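Local coordinates for processed glycerol phosphate lipoteichoic acid synthase 2 (Bacillus subtilis, PDB 2W8D), which belongs to the lipoteichoic acid synthase family and carries a sulfatase-type domain of the alkaline phosphatase clan with a bound magnesium ion, at residues Y71-H77 / Q288-I294; K306-D312 / H340-I344; S41-I46 / Y224-A228; F59-L63 / I235-F239. All coordinates share one frame; numbering follows the deposited sequence.

Interaction 1 of 4, residues Y71-H77 / Q288-I294; sequences YFDNFFH and QRVPLFI
Strand 70-76 runs antiparallel to strand 292-296, with Tyr71 and Phe293 as a non-hydrogen-bonded pair, and after a break at Asp73 and Asn74 the two chains meet again through a single bridge between Phe76 and Arg289. The pair lies inside the central mixed sheet of the sulfatase-like alpha/beta fold. The Tyr71 and Phe293 rings make an offset stack, centroids 4.8 Å apart and planes at 30°, while Pro291 CB sits at the Tyr71 ring edge. Leu292 serves two phenylalanines: its CB lies over one face of Phe75, and its CD2 runs alongside Phe72, touching CD2 of that ring. In the break, a water takes the N-H of Phe75 and lies 2.7 Å from Val290 O, filling in where the strands part. Farther along, Arg289 runs alongside Phe76, with its guanidinium steeply inclined to the ring, Arg289 CG over the ring face and Phe76 CZ 3.6 Å from Arg289 CZ, above the centre of the guanidinium. The chain of Arg289 is extended from CG to NE (chi3 -176°), which carries NE to Asn74 OD1 at 2.7 Å, in the amide plane and on a lone pair; a weaker bond from NH2 reaches the same oxygen. At the far end His77 NE2 donates to Gln288 OE1 at 2.7 Å, almost straight at 174° and within the imidazole plane.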
loop_
_atom_site.group_PDB
_atom_site.type_symbol
_atom_site.label_atom_id
_atom_site.label_comp_id
_atom_site.label_asym_id
_atom_site.label_seq_id
_atom_site.Cartn_x
_atom_site.Cartn_y
_atom_site.Cartn_z
ATOM N N TYR A 71 12.644 -5.536 2.573
ATOM C CA TYR A 71 12.075 -4.447 3.343
ATOM C C TYR A 71 12.559 -3.129 2.725
ATOM O O TYR A 71 13.735 -3.010 2.385
ATOM C CB TYR A 71 12.490 -4.548 4.817
ATOM C CG TYR A 71 12.055 -3.338 5.630
ATOM C CD1 TYR A 71 10.698 -3.032 5.761
ATOM C CD2 TYR A 71 12.991 -2.494 6.234
ATOM C CE1 TYR A 71 10.283 -1.935 6.484
ATOM C CE2 TYR A 71 12.585 -1.356 6.962
ATOM C CZ TYR A 71 11.227 -1.094 7.071
ATOM O OH TYR A 71 10.769 0.003 7.764
ATOM N N PHE A 72 11.636 -2.180 2.561
ATOM C CA PHE A 72 11.893 -0.884 1.950
ATOM C C PHE A 72 11.639 0.203 2.998
ATOM O O PHE A 72 10.486 0.419 3.406
ATOM C CB PHE A 72 10.968 -0.660 0.733
ATOM C CG PHE A 72 10.979 -1.801 -0.276
ATOM C CD1 PHE A 72 11.742 -1.721 -1.437
ATOM C CD2 PHE A 72 10.222 -2.941 -0.066
ATOM C CE1 PHE A 72 11.753 -2.764 -2.361
ATOM C CE2 PHE A 72 10.230 -3.986 -0.991
ATOM C CZ PHE A 72 10.999 -3.891 -2.138
ATOM N N ASP A 73 12.716 0.890 3.414
ATOM C CA ASP A 73 12.674 1.892 4.482
ATOM C C ASP A 73 12.546 3.362 3.993
ATOM O O ASP A 73 12.452 4.313 4.800
ATOM C CB ASP A 73 13.885 1.704 5.412
ATOM C CG ASP A 73 15.207 1.958 4.709
ATOM O OD1 ASP A 73 15.371 1.643 3.519
ATOM O OD2 ASP A 73 16.114 2.478 5.344
ATOM N N ASN A 74 12.553 3.540 2.680
ATOM C CA ASN A 74 12.244 4.823 2.079
ATOM C C ASN A 74 11.045 4.739 1.107
ATOM O O ASN A 74 11.093 5.208 -0.021
ATOM C CB ASN A 74 13.476 5.378 1.398
ATOM C CG ASN A 74 14.561 5.716 2.363
ATOM O OD1 ASN A 74 14.322 6.340 3.402
ATOM N ND2 ASN A 74 15.771 5.336 2.025
ATOM N N PHE A 75 9.969 4.134 1.582
ATOM C CA PHE A 75 8.770 3.934 0.795
ATOM C C PHE A 75 7.677 4.833 1.383
ATOM O O PHE A 75 7.500 4.878 2.579
ATOM C CB PHE A 75 8.381 2.446 0.825
ATOM C CG PHE A 75 7.054 2.155 0.213
ATOM C CD1 PHE A 75 6.921 1.999 -1.164
ATOM C CD2 PHE A 75 5.935 2.031 1.008
ATOM C CE1 PHE A 75 5.685 1.732 -1.738
ATOM C CE2 PHE A 75 4.679 1.768 0.449
ATOM C CZ PHE A 75 4.551 1.621 -0.906
ATOM N N PHE A 76 6.985 5.574 0.540
ATOM C CA PHE A 76 6.076 6.600 0.975
ATOM C C PHE A 76 4.635 6.310 0.537
ATOM O O PHE A 76 4.390 5.919 -0.613
ATOM C CB PHE A 76 6.542 7.966 0.413
ATOM C CG PHE A 76 7.882 8.423 0.964
ATOM C CD1 PHE A 76 7.943 9.374 1.994
ATOM C CD2 PHE A 76 9.084 7.899 0.459
ATOM C CE1 PHE A 76 9.184 9.786 2.528
ATOM C CE2 PHE A 76 10.324 8.310 0.983
ATOM C CZ PHE A 76 10.367 9.251 2.016
ATOM N N HIS A 77 3.668 6.572 1.416
ATOM C CA HIS A 77 2.265 6.569 0.949
ATOM C C HIS A 77 2.012 7.790 0.032
ATOM O O HIS A 77 2.626 8.833 0.192
ATOM C CB HIS A 77 1.277 6.529 2.116
ATOM C CG HIS A 77 1.077 7.856 2.775
ATOM N ND1 HIS A 77 0.110 8.753 2.358
ATOM C CD2 HIS A 77 1.727 8.448 3.808
ATOM C CE1 HIS A 77 0.172 9.839 3.107
ATOM N NE2 HIS A 77 1.155 9.687 3.983
ATOM N N GLN A 288 6.114 10.463 6.599
ATOM C CA GLN A 288 5.184 9.855 5.656
ATOM C C GLN A 288 5.753 8.548 5.105
ATOM O O GLN A 288 5.112 7.917 4.284
ATOM C CB GLN A 288 4.819 10.827 4.522
ATOM C CG GLN A 288 4.224 12.193 5.011
ATOM C CD GLN A 288 3.121 12.049 6.054
ATOM O OE1 GLN A 288 2.064 11.467 5.771
ATOM N NE2 GLN A 288 3.358 12.560 7.267
ATOM N N ARG A 289 6.964 8.149 5.544
ATOM C CA ARG A 289 7.424 6.796 5.272
ATOM C C ARG A 289 6.425 5.799 5.908
ATOM O O ARG A 289 6.072 5.929 7.090
ATOM C CB ARG A 289 8.843 6.571 5.817
ATOM C CG ARG A 289 9.976 7.089 4.913
ATOM C CD ARG A 289 11.321 7.024 5.626
ATOM N NE ARG A 289 12.389 7.608 4.802
ATOM C CZ ARG A 289 12.671 8.916 4.720
ATOM N NH1 ARG A 289 11.975 9.808 5.409
ATOM N NH2 ARG A 289 13.658 9.340 3.945
ATOM N N VAL A 290 5.948 4.857 5.100
ATOM C CA VAL A 290 5.236 3.666 5.579
ATOM C C VAL A 290 6.006 2.385 5.195
ATOM O O VAL A 290 6.659 2.328 4.144
ATOM C CB VAL A 290 3.765 3.587 5.082
ATOM C CG1 VAL A 290 2.974 4.862 5.510
ATOM C CG2 VAL A 290 3.716 3.437 3.588
ATOM N N PRO A 291 5.944 1.362 6.058
ATOM C CA PRO A 291 6.727 0.168 5.750
ATOM C C PRO A 291 6.132 -0.601 4.579
ATOM O O PRO A 291 4.924 -0.518 4.342
ATOM C CB PRO A 291 6.678 -0.662 7.037
ATOM C CG PRO A 291 5.480 -0.162 7.803
ATOM C CD PRO A 291 5.139 1.244 7.284
ATOM N N LEU A 292 7.004 -1.266 3.818
ATOM C CA LEU A 292 6.616 -2.142 2.745
ATOM C C LEU A 292 7.467 -3.379 2.918
ATOM O O LEU A 292 8.681 -3.265 3.014
ATOM C CB LEU A 292 6.876 -1.514 1.378
ATOM C CG LEU A 292 6.697 -2.531 0.230
ATOM C CD1 LEU A 292 5.234 -3.066 0.048
ATOM C CD2 LEU A 292 7.194 -1.959 -1.100
ATOM N N PHE A 293 6.827 -4.537 2.987
ATOM C CA PHE A 293 7.524 -5.826 3.115
ATOM C C PHE A 293 7.076 -6.693 1.939
ATOM O O PHE A 293 5.895 -6.680 1.599
ATOM C CB PHE A 293 7.115 -6.557 4.410
ATOM C CG PHE A 293 7.523 -5.863 5.663
ATOM C CD1 PHE A 293 8.739 -6.140 6.249
ATOM C CD2 PHE A 293 6.684 -4.926 6.272
ATOM C CE1 PHE A 293 9.138 -5.486 7.431
ATOM C CE2 PHE A 293 7.069 -4.300 7.447
ATOM C CZ PHE A 293 8.311 -4.587 8.024
ATOM N N ILE A 294 8.011 -7.395 1.300
ATOM C CA ILE A 294 7.669 -8.380 0.287
ATOM C C ILE A 294 8.453 -9.664 0.593
ATOM O O ILE A 294 9.686 -9.668 0.536
ATOM C CB ILE A 294 8.043 -7.935 -1.156
ATOM C CG1 ILE A 294 7.301 -6.685 -1.591
ATOM C CG2 ILE A 294 7.757 -9.033 -2.136
ATOM C CD1 ILE A 294 7.824 -6.145 -2.888
HETATM O O HOH W 1 9.211 2.973 4.494
#

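Interaction 2 of 4, residues K306-D312 / H340-I344; sequences KYAGDVD and HREVI
The His340 imidazole and the Arg341 guanidinium both present their edges to 306-312. At the His340 edge are Tyr307 O and Asp312 OD2, with the carboxylate of Asp312 nearly perpendicular to the ring, and the Lys306 chain runs past His340 in the opposite direction, its CD near CD2 of the ring. His340 NE2 donates to Tyr307 O at 2.9 Å, in the plane of that carbonyl. Arg341 grips Asp312 end-on in a salt bridge: NH2 meets OD1 at 2.8 Å on its syn lone pair, and NH1 meets OD2 at 3.0 Å, with the planes 51° apart. The Arg341 chain folds back at chi2 (88°), which turns its guanidinium toward Asp312 although CB points away. Asp312 OD2 also receives Gly309 N at 2.9 Å from the opposite face of the carboxylate, so one oxygen ties the turn after strand 308-309 to the arginine. Glu342 lies across the chain at Lys306 and Tyr307 and takes Tyr307 N on OE2 at 2.8 Å. Ile344 packs against the backbone at Ala308 and Gly309, its CD1 3.4 Å from Ala308 N and its CG2 against Gly309 N. Arg341 has a second carboxylate partner in Glu388 of helix 380-397, and Ser333 N adds a bond to Asp312 OD1. The contact thus joins strand 308-309, beside strand 70-76 in the central sheet, to the loop that leads into strand 344-345 of the small antiparallel sheet.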
loop_
_atom_site.group_PDB
_atom_site.type_symbol
_atom_site.label_atom_id
_atom_site.label_comp_id
_atom_site.label_asym_id
_atom_site.label_seq_id
_atom_site.Cartn_x
_atom_site.Cartn_y
_atom_site.Cartn_z
ATOM N N LYS A 306 16.204 2.323 -1.929
ATOM C CA LYS A 306 15.668 3.159 -2.982
ATOM C C LYS A 306 14.366 3.846 -2.541
ATOM O O LYS A 306 13.487 3.221 -1.975
ATOM C CB LYS A 306 15.386 2.313 -4.218
ATOM C CG LYS A 306 16.637 1.765 -4.888
ATOM C CD LYS A 306 16.240 1.181 -6.212
ATOM C CE LYS A 306 17.351 0.357 -6.849
ATOM N NZ LYS A 306 16.730 -0.380 -7.998
ATOM N N TYR A 307 14.273 5.141 -2.804
ATOM C CA TYR A 307 13.030 5.915 -2.633
ATOM C C TYR A 307 11.976 5.340 -3.574
ATOM O O TYR A 307 12.304 4.971 -4.696
ATOM C CB TYR A 307 13.322 7.404 -2.872
ATOM C CG TYR A 307 13.987 8.030 -1.666
ATOM C CD1 TYR A 307 15.227 7.586 -1.199
ATOM C CD2 TYR A 307 13.343 9.024 -0.954
ATOM C CE1 TYR A 307 15.821 8.157 -0.035
ATOM C CE2 TYR A 307 13.908 9.601 0.178
ATOM C CZ TYR A 307 15.118 9.170 0.633
ATOM O OH TYR A 307 15.582 9.786 1.751
ATOM N N ALA A 308 10.739 5.212 -3.081
ATOM C CA ALA A 308 9.639 4.593 -3.812
ATOM C C ALA A 308 8.305 5.018 -3.223
ATOM O O ALA A 308 8.244 5.346 -2.058
ATOM C CB ALA A 308 9.766 3.042 -3.759
ATOM N N GLY A 309 7.226 4.959 -4.001
ATOM C CA GLY A 309 5.881 5.251 -3.485
ATOM C C GLY A 309 4.864 4.156 -3.790
ATOM O O GLY A 309 5.179 3.200 -4.483
ATOM N N ASP A 310 3.656 4.280 -3.249
ATOM C CA ASP A 310 2.571 3.332 -3.503
ATOM C C ASP A 310 2.425 2.847 -4.947
ATOM O O ASP A 310 2.156 1.676 -5.125
ATOM C CB ASP A 310 1.215 3.942 -3.121
ATOM C CG ASP A 310 1.000 3.996 -1.655
ATOM O OD1 ASP A 310 1.536 3.105 -0.919
ATOM O OD2 ASP A 310 0.317 4.958 -1.237
ATOM N N VAL A 311 2.551 3.738 -5.957
ATOM C CA VAL A 311 2.278 3.384 -7.368
ATOM C C VAL A 311 3.355 2.432 -7.933
ATOM O O VAL A 311 3.178 1.820 -9.003
ATOM C CB VAL A 311 2.127 4.638 -8.297
ATOM C CG1 VAL A 311 0.831 5.462 -7.975
ATOM C CG2 VAL A 311 3.357 5.506 -8.246
ATOM N N ASP A 312 4.466 2.309 -7.206
ATOM C CA ASP A 312 5.538 1.415 -7.613
ATOM C C ASP A 312 5.304 -0.053 -7.234
ATOM O O ASP A 312 5.966 -0.922 -7.778
ATOM C CB ASP A 312 6.884 1.868 -7.033
ATOM C CG ASP A 312 7.237 3.308 -7.384
ATOM O OD1 ASP A 312 6.789 3.820 -8.425
ATOM O OD2 ASP A 312 8.024 3.908 -6.638
ATOM N N HIS A 340 14.984 2.343 -11.977
ATOM C CA HIS A 340 13.878 2.820 -11.114
ATOM C C HIS A 340 14.013 4.288 -10.704
ATOM O O HIS A 340 15.027 4.645 -10.101
ATOM C CB HIS A 340 13.754 1.928 -9.861
ATOM C CG HIS A 340 12.843 2.475 -8.802
ATOM N ND1 HIS A 340 11.481 2.624 -8.984
ATOM C CD2 HIS A 340 13.101 2.907 -7.546
ATOM C CE1 HIS A 340 10.945 3.120 -7.883
ATOM N NE2 HIS A 340 11.907 3.287 -6.990
ATOM N N ARG A 341 13.006 5.119 -11.018
ATOM C CA ARG A 341 13.044 6.555 -10.649
ATOM C C ARG A 341 12.813 6.761 -9.157
ATOM O O ARG A 341 12.034 6.046 -8.560
ATOM C CB ARG A 341 12.099 7.416 -11.510
ATOM C CG ARG A 341 10.579 7.191 -11.304
ATOM C CD ARG A 341 9.993 8.067 -10.177
ATOM N NE ARG A 341 8.578 7.767 -9.953
ATOM C CZ ARG A 341 8.113 6.765 -9.205
ATOM N NH1 ARG A 341 8.949 5.934 -8.586
ATOM N NH2 ARG A 341 6.805 6.576 -9.098
ATOM N N GLU A 342 13.495 7.729 -8.549
ATOM C CA GLU A 342 13.418 7.904 -7.103
ATOM C C GLU A 342 12.877 9.250 -6.665
ATOM O O GLU A 342 12.950 9.590 -5.495
ATOM C CB GLU A 342 14.782 7.669 -6.485
ATOM C CG GLU A 342 15.180 6.203 -6.541
ATOM C CD GLU A 342 16.435 5.894 -5.754
ATOM O OE1 GLU A 342 17.498 5.717 -6.388
ATOM O OE2 GLU A 342 16.360 5.837 -4.512
ATOM N N VAL A 343 12.314 10.007 -7.593
ATOM C CA VAL A 343 11.690 11.266 -7.284
ATOM C C VAL A 343 10.203 10.923 -7.047
ATOM O O VAL A 343 9.491 10.600 -7.990
ATOM C CB VAL A 343 11.858 12.270 -8.459
ATOM C CG1 VAL A 343 11.301 13.607 -8.092
ATOM C CG2 VAL A 343 13.364 12.433 -8.865
ATOM N N ILE A 344 9.750 10.987 -5.789
ATOM C CA ILE A 344 8.475 10.384 -5.404
ATOM C C ILE A 344 7.415 11.452 -5.242
ATOM O O ILE A 344 7.480 12.248 -4.319
ATOM C CB ILE A 344 8.575 9.530 -4.107
ATOM C CG1 ILE A 344 9.815 8.600 -4.096
ATOM C CG2 ILE A 344 7.330 8.689 -3.911
ATOM C CD1 ILE A 344 9.935 7.710 -5.297
#

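Interaction 3 of 4, residues S41-I46 / Y224-A228; sequences SLQSFI and YFQSA
Tyr224 OH is held by two backbone groups of 41-46: it donates to Ser41 O at 2.7 Å, in the carbonyl plane and on a lone pair, and accepts Gln43 N at 3.1 Å. With one bond given and one taken, the hydroxyl is pinned to the turn beside the metal, and both partners lie near the ring plane at its edge. The ring swings away from its own helix backbone N (chi1 -172°) to reach this far across. Ile46 CG1 meets the ring at its other edge, 3.4 Å from Tyr224 CE2, while its CD1 meets Phe225 CE1. Phe45 lies nearly parallel to Tyr224 but slid aside, so their rings barely overlap. Leu42 CD1 reaches Ala228 CB one helical turn on. The side chain of Ser41 is about 4 Å from the magnesium ion, and its N is bonded to Asp258, a ligand of that metal. Thus helix 219-244 packs on the loop after strand 33-39, with helix 267-273 touching Phe45 and Phe225.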
loop_
_atom_site.group_PDB
_atom_site.type_symbol
_atom_site.label_atom_id
_atom_site.label_comp_id
_atom_site.label_asym_id
_atom_site.label_seq_id
_atom_site.Cartn_x
_atom_site.Cartn_y
_atom_site.Cartn_z
ATOM N N SER A 41 -2.846 2.441 9.155
ATOM C CA SER A 41 -2.296 3.621 9.844
ATOM C C SER A 41 -0.886 3.412 10.401
ATOM O O SER A 41 -0.470 4.133 11.304
ATOM C CB SER A 41 -3.215 4.038 10.991
ATOM O OG SER A 41 -4.467 4.523 10.537
ATOM N N LEU A 42 -0.169 2.418 9.870
ATOM C CA LEU A 42 1.167 2.064 10.363
ATOM C C LEU A 42 2.304 2.815 9.642
ATOM O O LEU A 42 2.476 2.694 8.424
ATOM C CB LEU A 42 1.370 0.558 10.258
ATOM C CG LEU A 42 2.610 0.103 11.038
ATOM C CD1 LEU A 42 2.399 0.264 12.550
ATOM C CD2 LEU A 42 3.007 -1.329 10.676
ATOM N N GLN A 43 3.067 3.595 10.391
ATOM C CA GLN A 43 4.166 4.427 9.813
ATOM C C GLN A 43 5.509 3.753 10.096
ATOM O O GLN A 43 5.655 3.050 11.084
ATOM C CB GLN A 43 4.146 5.853 10.406
ATOM C CG GLN A 43 2.879 6.648 10.031
ATOM C CD GLN A 43 2.693 7.956 10.793
ATOM O OE1 GLN A 43 3.523 8.888 10.699
ATOM N NE2 GLN A 43 1.589 8.053 11.525
ATOM N N SER A 44 6.490 4.023 9.246
ATOM C CA SER A 44 7.801 3.414 9.341
ATOM C C SER A 44 8.553 3.763 10.625
ATOM O O SER A 44 9.395 2.990 11.037
ATOM C CB SER A 44 8.661 3.797 8.123
ATOM O OG SER A 44 8.200 3.172 6.915
ATOM N N PHE A 45 8.281 4.908 11.254
ATOM C CA PHE A 45 8.999 5.228 12.500
ATOM C C PHE A 45 8.814 4.180 13.601
ATOM O O PHE A 45 9.676 4.045 14.464
ATOM C CB PHE A 45 8.701 6.641 13.036
ATOM C CG PHE A 45 7.403 6.752 13.783
ATOM C CD1 PHE A 45 7.351 6.521 15.139
ATOM C CD2 PHE A 45 6.235 7.101 13.125
ATOM C CE1 PHE A 45 6.121 6.613 15.826
ATOM C CE2 PHE A 45 5.042 7.221 13.798
ATOM C CZ PHE A 45 4.976 6.950 15.146
ATOM N N ILE A 46 7.688 3.478 13.567
ATOM C CA ILE A 46 7.381 2.387 14.475
ATOM C C ILE A 46 8.341 1.194 14.392
ATOM O O ILE A 46 8.554 0.501 15.393
ATOM C CB ILE A 46 5.935 1.881 14.253
ATOM C CG1 ILE A 46 4.991 2.818 15.000
ATOM C CG2 ILE A 46 5.726 0.592 14.875
ATOM C CD1 ILE A 46 5.414 3.037 16.492
ATOM N N TYR A 224 -1.442 4.770 20.268
ATOM C CA TYR A 224 -0.949 4.286 18.998
ATOM C C TYR A 224 -0.096 3.020 19.201
ATOM O O TYR A 224 -0.259 2.053 18.480
ATOM C CB TYR A 224 -0.115 5.373 18.346
ATOM C CG TYR A 224 0.293 5.061 16.936
ATOM C CD1 TYR A 224 -0.658 4.981 15.901
ATOM C CD2 TYR A 224 1.630 4.839 16.625
ATOM C CE1 TYR A 224 -0.265 4.688 14.596
ATOM C CE2 TYR A 224 2.031 4.553 15.317
ATOM C CZ TYR A 224 1.096 4.490 14.308
ATOM O OH TYR A 224 1.539 4.237 13.029
ATOM N N PHE A 225 0.821 3.066 20.164
ATOM C CA PHE A 225 1.824 2.028 20.329
ATOM C C PHE A 225 1.220 0.716 20.761
ATOM O O PHE A 225 1.744 -0.316 20.384
ATOM C CB PHE A 225 2.906 2.423 21.344
ATOM C CG PHE A 225 3.622 3.669 20.979
ATOM C CD1 PHE A 225 4.605 3.658 19.970
ATOM C CD2 PHE A 225 3.319 4.874 21.611
ATOM C CE1 PHE A 225 5.281 4.836 19.592
ATOM C CE2 PHE A 225 3.988 6.060 21.226
ATOM C CZ PHE A 225 4.969 6.027 20.219
ATOM N N GLN A 226 0.138 0.774 21.551
ATOM C CA GLN A 226 -0.630 -0.399 21.955
ATOM C C GLN A 226 -1.368 -1.078 20.815
ATOM O O GLN A 226 -1.312 -2.300 20.694
ATOM C CB GLN A 226 -1.648 -0.035 23.031
ATOM C CG GLN A 226 -1.029 0.445 24.302
ATOM C CD GLN A 226 -1.950 0.281 25.483
ATOM O OE1 GLN A 226 -3.153 0.080 25.321
ATOM N NE2 GLN A 226 -1.393 0.361 26.685
ATOM N N SER A 227 -2.073 -0.312 19.980
ATOM C CA SER A 227 -2.775 -0.952 18.866
ATOM C C SER A 227 -1.812 -1.387 17.771
ATOM O O SER A 227 -2.071 -2.363 17.070
ATOM C CB SER A 227 -3.954 -0.127 18.316
ATOM O OG SER A 227 -3.625 1.236 18.324
ATOM N N ALA A 228 -0.686 -0.691 17.644
ATOM C CA ALA A 228 0.357 -1.144 16.716
ATOM C C ALA A 228 0.916 -2.517 17.182
ATOM O O ALA A 228 1.147 -3.405 16.367
ATOM C CB ALA A 228 1.479 -0.119 16.597
#

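Interaction 4 of 4, residues F59-L63 / I235-F239; sequences FLNKL and IEQFF
This is apolar helix-to-helix packing on the flank of the central sheet, where helix 58-65 meets helix 219-244 with local axes 10.9 Å apart at 63°. Phe59 carries most of it. Its ring leans over the neighbouring helix (chi1 -165°, CG turned away from its own backbone N), and Glu236 lies across one face: Glu236 CA sits 3.8 Å from the ring centroid, almost on the normal, with Glu236 CB beside CG of Phe59. The far rim of that ring points at Phe239 in an offset edge-to-face pair, planes at 78°, with Phe59 CZ 3.6 Å from Phe239 CD2 and Phe59 CE2 over the Phe239 face. Ile235 CG2 fills in beside the Phe59 ring, 3.9 Å from CD2, and also touches Leu60 CD2. Leu63 meets Phe239 from the opposite direction, its CD1 4.1 Å from CZ. A polar link between the helices lies one turn earlier, where the Asp232 carboxylate accepts the N-H groups of Phe59 and Leu60. Beneath, Met255 of strand 251-257 touches Leu60, Leu63, Ile235 and Phe239, and Ile235 also rests on strand 33-39, which places both helices against the same side of the sheet.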
loop_
_atom_site.group_PDB
_atom_site.type_symbol
_atom_site.label_atom_id
_atom_site.label_comp_id
_atom_site.label_asym_id
_atom_site.label_seq_id
_atom_site.Cartn_x
_atom_site.Cartn_y
_atom_site.Cartn_z
ATOM N N PHE A 59 7.471 -8.667 15.561
ATOM C CA PHE A 59 7.434 -9.529 14.368
ATOM C C PHE A 59 7.900 -8.809 13.105
ATOM O O PHE A 59 8.702 -9.344 12.329
ATOM C CB PHE A 59 6.057 -10.156 14.120
ATOM C CG PHE A 59 6.097 -11.299 13.152
ATOM C CD1 PHE A 59 6.707 -12.513 13.519
ATOM C CD2 PHE A 59 5.576 -11.150 11.863
ATOM C CE1 PHE A 59 6.746 -13.623 12.636
ATOM C CE2 PHE A 59 5.613 -12.211 10.956
ATOM C CZ PHE A 59 6.194 -13.484 11.348
ATOM N N LEU A 60 7.402 -7.589 12.928
ATOM C CA LEU A 60 7.700 -6.790 11.742
ATOM C C LEU A 60 9.179 -6.461 11.750
ATOM O O LEU A 60 9.828 -6.533 10.705
ATOM C CB LEU A 60 6.808 -5.542 11.672
ATOM C CG LEU A 60 5.309 -5.887 11.432
ATOM C CD1 LEU A 60 4.376 -4.640 11.381
ATOM C CD2 LEU A 60 5.037 -6.766 10.201
ATOM N N ASN A 61 9.716 -6.139 12.928
ATOM C CA ASN A 61 11.170 -5.970 13.112
ATOM C C ASN A 61 11.997 -7.161 12.652
ATOM O O ASN A 61 13.013 -6.984 11.983
ATOM C CB ASN A 61 11.529 -5.640 14.576
ATOM C CG ASN A 61 10.865 -4.382 15.052
ATOM O OD1 ASN A 61 10.285 -3.625 14.256
ATOM N ND2 ASN A 61 10.909 -4.157 16.353
ATOM N N LYS A 62 11.569 -8.369 12.994
ATOM C CA LYS A 62 12.326 -9.555 12.576
ATOM C C LYS A 62 12.348 -9.635 11.038
ATOM O O LYS A 62 13.387 -9.852 10.435
ATOM C CB LYS A 62 11.760 -10.838 13.198
ATOM C CG LYS A 62 12.739 -11.994 13.155
ATOM C CD LYS A 62 12.125 -13.320 13.614
ATOM C CE LYS A 62 11.088 -13.853 12.635
ATOM N NZ LYS A 62 10.858 -15.317 12.853
ATOM N N LEU A 63 11.216 -9.401 10.412
ATOM C CA LEU A 63 11.154 -9.377 8.946
ATOM C C LEU A 63 12.064 -8.309 8.355
ATOM O O LEU A 63 12.711 -8.530 7.331
ATOM C CB LEU A 63 9.720 -9.106 8.481
ATOM C CG LEU A 63 8.663 -10.094 8.955
ATOM C CD1 LEU A 63 7.333 -9.707 8.391
ATOM C CD2 LEU A 63 9.036 -11.531 8.525
ATOM N N ILE A 235 -0.236 -10.132 12.711
ATOM C CA ILE A 235 0.518 -10.502 11.512
ATOM C C ILE A 235 1.307 -11.781 11.801
ATOM O O ILE A 235 1.325 -12.705 10.977
ATOM C CB ILE A 235 1.486 -9.383 11.037
ATOM C CG1 ILE A 235 0.710 -8.116 10.656
ATOM C CG2 ILE A 235 2.403 -9.901 9.892
ATOM C CD1 ILE A 235 -0.564 -8.403 9.855
ATOM N N GLU A 236 1.940 -11.815 12.971
ATOM C CA GLU A 236 2.613 -13.029 13.480
ATOM C C GLU A 236 1.700 -14.255 13.423
ATOM O O GLU A 236 2.070 -15.281 12.840
ATOM C CB GLU A 236 3.151 -12.823 14.917
ATOM C CG GLU A 236 3.689 -14.127 15.576
ATOM C CD GLU A 236 4.246 -13.942 16.987
ATOM O OE1 GLU A 236 3.875 -12.988 17.697
ATOM O OE2 GLU A 236 5.053 -14.798 17.412
ATOM N N GLN A 237 0.499 -14.150 13.995
ATOM C CA GLN A 237 -0.447 -15.286 13.950
ATOM C C GLN A 237 -0.768 -15.649 12.492
ATOM O O GLN A 237 -0.635 -16.797 12.101
ATOM C CB GLN A 237 -1.710 -14.994 14.770
ATOM C CG GLN A 237 -2.907 -15.900 14.488
ATOM C CD GLN A 237 -4.229 -15.134 14.469
ATOM O OE1 GLN A 237 -4.535 -14.409 15.411
ATOM N NE2 GLN A 237 -5.023 -15.295 13.382
ATOM N N PHE A 238 -1.144 -14.678 11.679
ATOM C CA PHE A 238 -1.383 -14.906 10.241
ATOM C C PHE A 238 -0.241 -15.672 9.549
ATOM O O PHE A 238 -0.487 -16.657 8.829
ATOM C CB PHE A 238 -1.640 -13.573 9.545
ATOM C CG PHE A 238 -2.100 -13.684 8.122
ATOM C CD1 PHE A 238 -3.145 -14.559 7.751
ATOM C CD2 PHE A 238 -1.559 -12.840 7.152
ATOM C CE1 PHE A 238 -3.612 -14.616 6.411
ATOM C CE2 PHE A 238 -2.030 -12.875 5.795
ATOM C CZ PHE A 238 -3.067 -13.773 5.429
ATOM N N PHE A 239 0.994 -15.226 9.764
ATOM C CA PHE A 239 2.178 -15.924 9.253
ATOM C C PHE A 239 2.312 -17.345 9.794
ATOM O O PHE A 239 2.580 -18.257 9.024
ATOM C CB PHE A 239 3.458 -15.138 9.576
ATOM C CG PHE A 239 3.869 -14.149 8.514
ATOM C CD1 PHE A 239 2.988 -13.208 8.037
ATOM C CD2 PHE A 239 5.151 -14.169 8.007
ATOM C CE1 PHE A 239 3.387 -12.295 7.077
ATOM C CE2 PHE A 239 5.543 -13.254 7.041
ATOM C CZ PHE A 239 4.693 -12.327 6.597
#

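All four contacts are buried, but they differ in chemistry. Interaction 1 lies closest to the chain centre and mixes strand pairing with aromatic stacking; interaction 2 reaches the same sheet through strand 308-309, a neighbour of 70-76, and relies more on charge and on hydrogen bonds to backbone atoms. Interactions 3 and 4 share helix 219-244: one fastens it to the loop beside the magnesium ion through a tyrosine hydroxyl, the other packs it on helix 58-65 through apolar and aromatic groups. Leu42 meets Leu60 between them. Ser44 N binds Arg289 O, tying interaction 3 to interaction 1, while Phe293 touches the helix of interaction 4. Interaction 2 touches neither interaction 3 nor interaction 4.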